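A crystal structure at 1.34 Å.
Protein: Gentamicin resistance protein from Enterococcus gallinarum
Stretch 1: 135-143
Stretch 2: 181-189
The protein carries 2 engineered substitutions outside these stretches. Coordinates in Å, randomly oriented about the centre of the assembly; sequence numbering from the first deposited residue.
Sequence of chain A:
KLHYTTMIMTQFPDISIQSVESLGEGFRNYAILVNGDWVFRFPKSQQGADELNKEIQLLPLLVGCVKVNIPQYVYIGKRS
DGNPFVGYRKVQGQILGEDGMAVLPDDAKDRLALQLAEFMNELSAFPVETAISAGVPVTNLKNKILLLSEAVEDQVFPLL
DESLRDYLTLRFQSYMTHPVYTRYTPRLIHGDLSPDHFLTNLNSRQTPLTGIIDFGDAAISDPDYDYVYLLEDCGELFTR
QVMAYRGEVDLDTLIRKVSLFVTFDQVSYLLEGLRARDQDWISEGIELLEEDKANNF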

# COMPACT_ATOMS: atom_id res chain seq x y z
N GLY A 135 -2.98 16.01 -7.62
CA GLY A 135 -1.67 15.43 -7.84
C GLY A 135 -1.62 13.92 -7.88
O GLY A 135 -0.51 13.36 -7.87
N VAL A 136 -2.76 13.24 -7.90
CA VAL A 136 -2.77 11.78 -8.01
C VAL A 136 -2.41 11.41 -9.44
O VAL A 136 -3.07 11.88 -10.38
CB VAL A 136 -4.13 11.21 -7.59
CG1 VAL A 136 -4.16 9.70 -7.72
CG2 VAL A 136 -4.45 11.62 -6.15
N PRO A 137 -1.37 10.61 -9.67
CA PRO A 137 -0.98 10.28 -11.04
C PRO A 137 -1.93 9.26 -11.65
O PRO A 137 -2.55 8.45 -10.95
CB PRO A 137 0.41 9.67 -10.87
CG PRO A 137 0.34 9.02 -9.52
CD PRO A 137 -0.50 9.96 -8.68
N VAL A 138 -2.03 9.30 -12.97
CA VAL A 138 -2.76 8.29 -13.72
C VAL A 138 -1.73 7.25 -14.16
O VAL A 138 -0.83 7.56 -14.95
CB VAL A 138 -3.49 8.90 -14.93
CG1 VAL A 138 -4.19 7.80 -15.73
CG2 VAL A 138 -4.48 9.96 -14.46
N THR A 139 -1.84 6.04 -13.62
CA THR A 139 -0.88 4.98 -13.86
C THR A 139 -1.56 3.95 -14.75
O THR A 139 -2.40 3.18 -14.27
CB THR A 139 -0.47 4.31 -12.55
OG1 THR A 139 0.10 5.28 -11.67
CG2 THR A 139 0.54 3.18 -12.82
N ASN A 140 -1.17 3.91 -16.01
CA ASN A 140 -1.59 2.83 -16.90
C ASN A 140 -0.90 1.55 -16.45
O ASN A 140 0.31 1.39 -16.65
CB ASN A 140 -1.22 3.17 -18.34
CG ASN A 140 -1.73 2.14 -19.33
OD1 ASN A 140 -1.60 0.93 -19.13
ND2 ASN A 140 -2.31 2.62 -20.43
N LEU A 141 -1.66 0.63 -15.86
CA LEU A 141 -1.05 -0.54 -15.23
C LEU A 141 -0.45 -1.49 -16.26
O LEU A 141 0.59 -2.12 -15.99
CB LEU A 141 -2.07 -1.25 -14.34
CG LEU A 141 -1.53 -2.36 -13.45
CD1 LEU A 141 -0.29 -1.88 -12.70
CD2 LEU A 141 -2.61 -2.83 -12.48
N LYS A 142 -1.06 -1.61 -17.44
CA LYS A 142 -0.49 -2.46 -18.47
C LYS A 142 0.91 -1.99 -18.86
O LYS A 142 1.83 -2.80 -18.98
CB LYS A 142 -1.41 -2.47 -19.69
CG LYS A 142 -0.95 -3.41 -20.79
CD LYS A 142 -1.82 -3.29 -22.03
CE LYS A 142 -1.40 -4.28 -23.10
NZ LYS A 142 -2.29 -4.24 -24.30
N ASN A 143 1.08 -0.68 -19.03
CA ASN A 143 2.39 -0.15 -19.40
C ASN A 143 3.40 -0.29 -18.26
O ASN A 143 4.59 -0.53 -18.51
CB ASN A 143 2.25 1.31 -19.83
CG ASN A 143 3.58 1.95 -20.13
OD1 ASN A 143 4.21 1.66 -21.16
ND2 ASN A 143 4.03 2.82 -19.24
N TYR A 181 -7.69 -9.23 -18.47
CA TYR A 181 -6.87 -8.69 -17.39
C TYR A 181 -6.40 -7.27 -17.65
O TYR A 181 -6.32 -6.48 -16.71
CB TYR A 181 -5.62 -9.56 -17.15
CG TYR A 181 -5.92 -11.01 -16.86
CD1 TYR A 181 -7.00 -11.38 -16.06
CD2 TYR A 181 -5.13 -12.01 -17.41
CE1 TYR A 181 -7.27 -12.72 -15.81
CE2 TYR A 181 -5.39 -13.34 -17.16
CZ TYR A 181 -6.47 -13.69 -16.37
OH TYR A 181 -6.74 -15.01 -16.12
N THR A 182 -6.07 -6.92 -18.89
CA THR A 182 -5.39 -5.66 -19.15
C THR A 182 -6.33 -4.48 -19.34
O THR A 182 -5.90 -3.33 -19.17
CB THR A 182 -4.47 -5.77 -20.38
OG1 THR A 182 -5.25 -6.06 -21.54
CG2 THR A 182 -3.42 -6.86 -20.18
N ARG A 183 -7.60 -4.72 -19.69
CA ARG A 183 -8.56 -3.64 -19.87
C ARG A 183 -9.33 -3.40 -18.58
O ARG A 183 -9.80 -4.36 -17.95
CB ARG A 183 -9.51 -3.95 -21.02
CG ARG A 183 -8.81 -4.09 -22.37
CD ARG A 183 -9.80 -4.20 -23.52
NE ARG A 183 -10.65 -3.01 -23.60
CZ ARG A 183 -10.40 -1.95 -24.37
NH1 ARG A 183 -9.32 -1.92 -25.13
NH2 ARG A 183 -11.24 -0.93 -24.37
N TYR A 184 -9.44 -2.14 -18.18
CA TYR A 184 -10.15 -1.81 -16.95
C TYR A 184 -10.66 -0.38 -17.04
O TYR A 184 -10.20 0.41 -17.87
CB TYR A 184 -9.26 -2.00 -15.71
CG TYR A 184 -8.00 -1.15 -15.71
CD1 TYR A 184 -8.01 0.13 -15.18
CD2 TYR A 184 -6.81 -1.63 -16.24
CE1 TYR A 184 -6.86 0.91 -15.18
CE2 TYR A 184 -5.65 -0.86 -16.24
CZ TYR A 184 -5.69 0.41 -15.71
OH TYR A 184 -4.55 1.20 -15.71
N THR A 185 -11.62 -0.05 -16.18
CA THR A 185 -12.01 1.34 -15.98
C THR A 185 -11.20 1.90 -14.82
O THR A 185 -11.27 1.35 -13.71
CB THR A 185 -13.50 1.46 -15.68
OG1 THR A 185 -14.25 0.91 -16.77
CG2 THR A 185 -13.89 2.92 -15.50
N PRO A 186 -10.39 2.93 -15.03
CA PRO A 186 -9.54 3.43 -13.95
C PRO A 186 -10.35 4.06 -12.82
O PRO A 186 -11.43 4.62 -13.02
CB PRO A 186 -8.66 4.48 -14.64
CG PRO A 186 -8.75 4.17 -16.11
CD PRO A 186 -10.11 3.60 -16.31
N ARG A 187 -9.81 3.94 -11.60
CA ARG A 187 -10.43 4.50 -10.41
C ARG A 187 -9.32 4.98 -9.49
O ARG A 187 -8.17 4.56 -9.62
CB ARG A 187 -11.18 3.42 -9.61
CG ARG A 187 -12.18 2.61 -10.39
CD ARG A 187 -13.42 3.41 -10.68
NE ARG A 187 -14.38 2.58 -11.40
CZ ARG A 187 -15.49 3.05 -11.96
NH1 ARG A 187 -15.79 4.34 -11.86
NH2 ARG A 187 -16.30 2.23 -12.61
N LEU A 188 -9.68 5.84 -8.54
CA LEU A 188 -8.76 6.10 -7.43
C LEU A 188 -8.54 4.81 -6.64
O LEU A 188 -9.51 4.16 -6.24
CB LEU A 188 -9.35 7.15 -6.49
CG LEU A 188 -8.49 7.44 -5.25
CD1 LEU A 188 -7.14 8.03 -5.62
CD2 LEU A 188 -9.23 8.36 -4.29
N ILE A 189 -7.27 4.44 -6.44
CA ILE A 189 -6.91 3.32 -5.58
C ILE A 189 -5.99 3.81 -4.47
O ILE A 189 -5.28 4.81 -4.61
CB ILE A 189 -6.25 2.15 -6.35
CG1 ILE A 189 -4.87 2.53 -6.91
CG2 ILE A 189 -7.15 1.66 -7.47
CD1 ILE A 189 -4.08 1.33 -7.40
O HOH W 1 -5.12 4.04 -15.22
O HOH W 2 -5.08 -3.93 -23.40

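The two stretches run nearly antiparallel, 171° apart, and bury 273 Å² between them. Thr 182, near the end of its helix, points toward Lys 142. The lysine is fully extended, with all four chi angles t, and its CD lies 4.0 Å from Thr 182 CB. Its aliphatic portion thus covers the buried threonine. The polar ends meet through water 2, which accepts from Lys 142 NZ at 2.9 Å and hydrogen-bonds Thr 182 OG1 at 2.8 Å.

Arg 183 leaves the helix and points away. Tyr 184 points toward stretch 1 and gives the largest covered area, 66 Å². Its long side chain carries the hydroxyl to the start of the other helix. There Leu 141 N donates a nearly straight hydrogen bond to Tyr 184 OH, 2.9 Å long. This amide lies near the ring plane, at the ring edge. Leu 141 CB also packs 4.1 Å from Tyr 184 CE2. Water 1 links Tyr 184 OH, 2.9 Å away, to Thr 139 O, 3.0 Å away. Next to this site, Asn 140 caps the helix: its OD1 accepts from Asn 143 N at 3.1 Å.

Leu 188, on the strand, starts sideways, but its end comes nearer. Its CD1 meets Val 136 CG1 at 4.0 Å. Both residues are buried, and their apolar side chains suit this contact.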